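Local structure of putative TetR-family transcriptional regulator (Bordetella parapertussis 12822, 3CCY) at residues D17-R22 / Y52-S57; A60-M65 / H109-T114. The protein probably binds DNA at regulatory sites and controls transcription, most likely as a TetR-family repressor. One frame throughout, in Å; residues are numbered along the deposited sequence. Where two conformers were deposited one is given.

Contact 1: D17-R22 / Y52-S57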
loop_
_atom_site.group_PDB
_atom_site.type_symbol
_atom_site.label_atom_id
_atom_site.label_comp_id
_atom_site.label_asym_id
_atom_site.label_seq_id
_atom_site.Cartn_x
_atom_site.Cartn_y
_atom_site.Cartn_z
ATOM N N ASP A 17 14.683 -23.444 5.867
ATOM C CA ASP A 17 14.193 -22.154 6.348
ATOM C C ASP A 17 15.211 -21.032 6.199
ATOM O O ASP A 17 14.836 -19.865 6.191
ATOM C CB ASP A 17 13.753 -22.248 7.814
ATOM C CG ASP A 17 13.402 -23.665 8.234
ATOM O OD1 ASP A 17 12.557 -24.314 7.563
ATOM O OD2 ASP A 17 13.990 -24.130 9.242
ATOM N N THR A 18 16.490 -21.379 6.098
ATOM C CA THR A 18 17.527 -20.381 5.843
ATOM C C THR A 18 17.354 -19.816 4.432
ATOM O O THR A 18 17.412 -18.603 4.233
ATOM C CB THR A 18 18.946 -20.961 6.015
ATOM O OG1 THR A 18 18.989 -21.769 7.197
ATOM C CG2 THR A 18 19.985 -19.843 6.121
ATOM N N ILE A 19 17.133 -20.708 3.465
ATOM C CA ILE A 19 16.842 -20.322 2.084
ATOM C C ILE A 19 15.623 -19.400 2.063
ATOM O O ILE A 19 15.699 -18.284 1.556
ATOM C CB ILE A 19 16.611 -21.565 1.176
ATOM C CG1 ILE A 19 17.843 -22.478 1.199
ATOM C CG2 ILE A 19 16.283 -21.141 -0.257
ATOM C CD1 ILE A 19 17.522 -23.936 1.010
ATOM N N ILE A 20 14.524 -19.874 2.646
ATOM C CA ILE A 20 13.289 -19.107 2.771
ATOM C C ILE A 20 13.527 -17.758 3.454
ATOM O O ILE A 20 13.064 -16.729 2.964
ATOM C CB ILE A 20 12.188 -19.916 3.529
ATOM C CG1 ILE A 20 11.727 -21.121 2.701
ATOM C CG2 ILE A 20 10.993 -19.029 3.880
ATOM C CD1 ILE A 20 10.825 -20.758 1.521
ATOM N N GLU A 21 14.258 -17.781 4.572
ATOM C CA GLU A 21 14.582 -16.587 5.361
ATOM C C GLU A 21 15.388 -15.584 4.536
ATOM O O GLU A 21 15.078 -14.389 4.516
ATOM C CB GLU A 21 15.380 -16.986 6.615
ATOM C CG GLU A 21 15.451 -15.923 7.734
ATOM C CD GLU A 21 16.150 -16.436 9.016
ATOM O OE1 GLU A 21 15.876 -15.868 10.106
ATOM O OE2 GLU A 21 16.962 -17.397 8.939
ATOM N N ARG A 22 16.412 -16.087 3.849
ATOM C CA ARG A 22 17.335 -15.239 3.100
ATOM C C ARG A 22 16.697 -14.701 1.805
ATOM O O ARG A 22 16.911 -13.539 1.441
ATOM C CB ARG A 22 18.660 -15.978 2.837
ATOM C CG ARG A 22 19.895 -15.180 3.244
ATOM C CD ARG A 22 20.357 -15.487 4.673
ATOM N NE ARG A 22 21.536 -16.364 4.688
ATOM C CZ ARG A 22 22.168 -16.790 5.784
ATOM N NH1 ARG A 22 21.746 -16.433 6.995
ATOM N NH2 ARG A 22 23.223 -17.582 5.667
ATOM N N TYR A 52 18.302 -26.697 -5.061
ATOM C CA TYR A 52 17.332 -27.536 -5.739
ATOM C C TYR A 52 17.089 -28.832 -5.031
ATOM O O TYR A 52 16.208 -29.570 -5.397
ATOM C CB TYR A 52 17.719 -27.776 -7.181
ATOM C CG TYR A 52 17.773 -26.532 -8.003
ATOM C CD1 TYR A 52 18.883 -25.768 -8.034
ATOM C CD2 TYR A 52 16.703 -26.130 -8.753
ATOM C CE1 TYR A 52 18.926 -24.642 -8.776
ATOM C CE2 TYR A 52 16.746 -25.007 -9.487
ATOM C CZ TYR A 52 17.858 -24.270 -9.496
ATOM O OH TYR A 52 17.903 -23.144 -10.232
ATOM N N HIS A 53 17.873 -29.086 -4.001
ATOM C CA HIS A 53 17.681 -30.198 -3.066
ATOM C C HIS A 53 16.409 -29.976 -2.240
ATOM O O HIS A 53 15.821 -30.931 -1.726
ATOM C CB HIS A 53 18.908 -30.329 -2.149
ATOM C CG HIS A 53 18.974 -31.618 -1.385
ATOM N ND1 HIS A 53 19.678 -32.719 -1.836
ATOM C CD2 HIS A 53 18.450 -31.974 -0.186
ATOM C CE1 HIS A 53 19.568 -33.701 -0.956
ATOM N NE2 HIS A 53 18.831 -33.272 0.056
ATOM N N TYR A 54 15.982 -28.717 -2.140
ATOM C CA TYR A 54 14.806 -28.347 -1.347
ATOM C C TYR A 54 13.700 -27.701 -2.174
ATOM O O TYR A 54 12.524 -27.793 -1.809
ATOM C CB TYR A 54 15.206 -27.423 -0.191
ATOM C CG TYR A 54 16.421 -27.900 0.571
ATOM C CD1 TYR A 54 16.308 -28.858 1.583
ATOM C CD2 TYR A 54 17.687 -27.403 0.273
ATOM C CE1 TYR A 54 17.428 -29.302 2.281
ATOM C CE2 TYR A 54 18.815 -27.843 0.962
ATOM C CZ TYR A 54 18.679 -28.791 1.962
ATOM O OH TYR A 54 19.801 -29.223 2.640
ATOM N N PHE A 55 14.073 -27.048 -3.273
ATOM C CA PHE A 55 13.116 -26.309 -4.109
ATOM C C PHE A 55 13.327 -26.531 -5.602
ATOM O O PHE A 55 14.466 -26.586 -6.077
ATOM C CB PHE A 55 13.194 -24.808 -3.821
ATOM C CG PHE A 55 12.845 -24.434 -2.409
ATOM C CD1 PHE A 55 13.845 -24.105 -1.499
ATOM C CD2 PHE A 55 11.512 -24.391 -1.991
ATOM C CE1 PHE A 55 13.528 -23.749 -0.187
ATOM C CE2 PHE A 55 11.187 -24.042 -0.687
ATOM C CZ PHE A 55 12.196 -23.720 0.216
ATOM N N ASP A 56 12.223 -26.624 -6.344
ATOM C CA ASP A 56 12.285 -26.890 -7.790
ATOM C C ASP A 56 12.467 -25.624 -8.627
ATOM O O ASP A 56 12.882 -25.686 -9.782
ATOM C CB ASP A 56 11.026 -27.628 -8.264
ATOM C CG ASP A 56 10.882 -29.014 -7.650
ATOM O OD1 ASP A 56 9.717 -29.440 -7.460
ATOM O OD2 ASP A 56 11.914 -29.675 -7.364
ATOM N N SER A 57 12.150 -24.479 -8.042
ATOM C CA SER A 57 12.153 -23.230 -8.779
ATOM C C SER A 57 12.255 -22.044 -7.825
ATOM O O SER A 57 12.075 -22.184 -6.614
ATOM C CB SER A 57 10.878 -23.135 -9.636
ATOM O OG SER A 57 10.708 -21.844 -10.209
#
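CG1 of Ile19 and CG of Phe55 both lie anti to their carbonyl carbon, beside the backbone N (chi1 -58° and -62°), and these torsions send the two side chains past one another in opposite directions. The setting is the TetR-type DNA-binding domain, in which helix 15-29 packs against the end of the predicted helix-turn-helix motif. Residues 52-57 lie in the loop before helix 58-81; the first four of them close the predicted motif.

Ile19 divides its two branches between two aromatic rings. Its CG2 methyl, anti to the backbone N, lies 3.8 Å from CE1 of Phe55, while the CG1 arm ends in CD1, 3.5 Å from CD2 of Tyr54; the Ile19 and Tyr54 side chains cross at about a right angle. Ile20, one residue on, meets the far end of the Phe55 ring: its CG1 sits 3.6 Å from Phe55 CZ. Ile19 CG2 thus meets the ring at CE1 and CD1, Ile20 at CZ and CE2, so two successive residues of the helix hold neighbouring parts of its rim, and every contact across the interface is apolar.

Neighbouring helices complete the packing, with Val61 touching both Ile20 and Phe55, and Ile40 of helix 37-43 packing on Ile19. Tyr54 also rests on Ile15 and Arg16, farther back along helix 15-29, and CD2 of His53 lies over one face of its ring, offset toward the rim. Where the loop gives way to helix 58-81, Ser57 is the N-cap, and its OG bonds the backbone N of Glu59. The Ile20 methyl CD1 ends against the tip of Phe55, 3.5 Å from CZ.

Contact 2: A60-M65 / H109-T114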
loop_
_atom_site.group_PDB
_atom_site.type_symbol
_atom_site.label_atom_id
_atom_site.label_comp_id
_atom_site.label_asym_id
_atom_site.label_seq_id
_atom_site.Cartn_x
_atom_site.Cartn_y
_atom_site.Cartn_z
ATOM N N ALA A 60 8.860 -21.719 -6.586
ATOM C CA ALA A 60 8.613 -22.655 -5.488
ATOM C C ALA A 60 9.020 -22.049 -4.140
ATOM O O ALA A 60 8.294 -22.178 -3.149
ATOM C CB ALA A 60 9.347 -23.978 -5.731
ATOM N N VAL A 61 10.179 -21.385 -4.113
ATOM C CA VAL A 61 10.624 -20.639 -2.930
ATOM C C VAL A 61 9.586 -19.587 -2.552
ATOM O O VAL A 61 9.180 -19.518 -1.404
ATOM C CB VAL A 61 12.015 -19.988 -3.139
ATOM C CG1 VAL A 61 12.449 -19.229 -1.891
ATOM C CG2 VAL A 61 13.054 -21.050 -3.497
ATOM N N LEU A 62 9.140 -18.803 -3.531
ATOM C CA LEU A 62 8.120 -17.793 -3.300
ATOM C C LEU A 62 6.778 -18.387 -2.865
ATOM O O LEU A 62 6.172 -17.909 -1.906
ATOM C CB LEU A 62 7.934 -16.881 -4.531
ATOM C CG LEU A 62 6.873 -15.768 -4.464
ATOM C CD1 LEU A 62 7.152 -14.747 -3.366
ATOM C CD2 LEU A 62 6.708 -15.045 -5.776
ATOM N N ARG A 63 6.316 -19.415 -3.570
ATOM C CA ARG A 63 5.007 -19.997 -3.300
ATOM C C ARG A 63 4.964 -20.533 -1.873
ATOM O O ARG A 63 4.003 -20.279 -1.148
ATOM C CB ARG A 63 4.652 -21.084 -4.330
ATOM C CG ARG A 63 3.269 -21.730 -4.128
ATOM C CD ARG A 63 3.033 -22.920 -5.058
ATOM N NE ARG A 63 4.000 -24.007 -4.868
ATOM C CZ ARG A 63 4.883 -24.424 -5.783
ATOM N NH1 ARG A 63 5.705 -25.427 -5.498
ATOM N NH2 ARG A 63 4.957 -23.853 -6.983
ATOM N N ASP A 64 6.024 -21.233 -1.472
ATOM C CA ASP A 64 6.133 -21.775 -0.116
ATOM C C ASP A 64 6.113 -20.704 0.986
ATOM O O ASP A 64 5.320 -20.805 1.933
ATOM C CB ASP A 64 7.356 -22.701 -0.008
ATOM C CG ASP A 64 7.547 -23.279 1.386
ATOM O OD1 ASP A 64 7.302 -24.490 1.559
ATOM O OD2 ASP A 64 7.956 -22.532 2.308
HETATM N N MSE A 65 6.929 -19.657 0.871
HETATM C CA MSE A 65 6.932 -18.629 1.933
HETATM C C MSE A 65 5.618 -17.850 2.029
HETATM O O MSE A 65 5.235 -17.397 3.110
HETATM C CB MSE A 65 8.105 -17.651 1.791
HETATM C CG MSE A 65 7.843 -16.514 0.844
HETATM SE SE MSE A 65 9.285 -15.241 0.661
HETATM C CE MSE A 65 10.754 -16.408 0.244
ATOM N N HIS A 109 5.948 -10.612 5.387
ATOM C CA HIS A 109 4.766 -9.725 5.312
ATOM C C HIS A 109 4.819 -8.836 4.057
ATOM O O HIS A 109 3.916 -8.847 3.216
ATOM C CB HIS A 109 4.734 -8.867 6.581
ATOM C CG HIS A 109 3.395 -8.288 6.923
ATOM N ND1 HIS A 109 2.991 -7.037 6.494
ATOM C CD2 HIS A 109 2.388 -8.768 7.698
ATOM C CE1 HIS A 109 1.787 -6.780 6.984
ATOM N NE2 HIS A 109 1.401 -7.810 7.726
ATOM N N VAL A 110 5.898 -8.072 3.917
ATOM C CA VAL A 110 6.104 -7.253 2.721
ATOM C C VAL A 110 5.934 -8.102 1.447
ATOM O O VAL A 110 5.211 -7.700 0.524
ATOM C CB VAL A 110 7.489 -6.532 2.726
ATOM C CG1 VAL A 110 7.738 -5.794 1.401
ATOM C CG2 VAL A 110 7.602 -5.580 3.901
ATOM N N VAL A 111 6.565 -9.285 1.417
ATOM C CA VAL A 111 6.487 -10.181 0.242
ATOM C C VAL A 111 5.020 -10.605 -0.074
ATOM O O VAL A 111 4.640 -10.664 -1.254
ATOM C CB VAL A 111 7.491 -11.391 0.339
ATOM C CG1 VAL A 111 7.283 -12.377 -0.792
ATOM C CG2 VAL A 111 8.940 -10.912 0.279
HETATM N N MSE A 112 4.219 -10.884 0.966
HETATM C CA MSE A 112 2.796 -11.153 0.770
HETATM C C MSE A 112 2.135 -9.947 0.092
HETATM O O MSE A 112 1.590 -10.076 -1.014
HETATM C CB MSE A 112 2.099 -11.491 2.098
HETATM C CG MSE A 112 0.671 -12.074 1.965
HETATM SE SE MSE A 112 0.533 -13.781 0.976
HETATM C CE MSE A 112 0.222 -13.077 -0.823
ATOM N N LEU A 113 2.239 -8.777 0.731
ATOM C CA LEU A 113 1.654 -7.511 0.255
ATOM C C LEU A 113 2.179 -7.017 -1.084
ATOM O O LEU A 113 1.643 -6.059 -1.624
ATOM C CB LEU A 113 1.830 -6.406 1.315
ATOM C CG LEU A 113 1.222 -6.710 2.696
ATOM C CD1 LEU A 113 1.454 -5.601 3.710
ATOM C CD2 LEU A 113 -0.294 -7.047 2.602
ATOM N N THR A 114 3.198 -7.667 -1.640
ATOM C CA THR A 114 3.964 -7.072 -2.750
ATOM C C THR A 114 4.274 -7.989 -3.939
ATOM O O THR A 114 4.452 -7.504 -5.060
ATOM C CB THR A 114 5.291 -6.434 -2.202
ATOM O OG1 THR A 114 5.043 -5.083 -1.787
ATOM C CG2 THR A 114 6.437 -6.459 -3.230
#
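A single methyl group, CG1 of Val111, carries this contact, touching two residues of the helical segment 60-65. Leu62 brings CD1 to 3.5 Å from Val111 CG1, the two side chains meeting at a slant. Selenomethionine Met65, replacing the natural sulfur with selenium, places its SE atom 3.8 Å from the same Val111 CG1, and its side chain crosses the valine at about a right angle. The interaction is purely apolar and small, burying 100 Å² in all.

The next layer is the set of torsions that aim these groups. The CB of Val111 points toward segment 60-65. CG of Leu62 is trans to its own N (chi1 179°), and although the leucine leaves its helix at an angle to the partner, its end swings nearer. Met65 adopts a less common arrangement, CG lying between the backbone N and the carbonyl carbon (chi1 84°); with chi2 extended at 179°, this puts SE at Val111. The segments keep their distance, with CA of Leu62 8.6 Å from CA of Val111, so side chains alone bridge them.

Further out, the same three residues are buried by other parts of the chain. Tyr32 and Ala118 of loops and Cys115 of helix 87-115 press on Leu62, and Leu66 adds to the packing on Val111. Three helices converge here: helix 15-29 sets Ile20 on Met65 and Phe27 on Val111, beside helix 58-81 and helix 87-115, the latter part of the tetracycline-repressor-like C-terminal domain, which in relatives binds ligands.

The two contacts illustrate how an all-helical regulator can connect its DNA-binding head to its body through successive layers of apolar packing. Contact 1 closes along the chain before contact 2 opens, and their centres are 12 Å apart, on the same side of the chain's centre. Contact 1 lies within the DNA-binding domain; contact 2 joins helix 58-81, which follows the loop 52-57, to helix 87-115 of the C-terminal domain. They meet directly: Phe55 CG is 3.6 Å from Val61 CG2, and Ile20 O is 3.6 Å from Met65 CE. Such continuity is consistent with family models in which ligand-induced movement of the body reaches the DNA-binding domain.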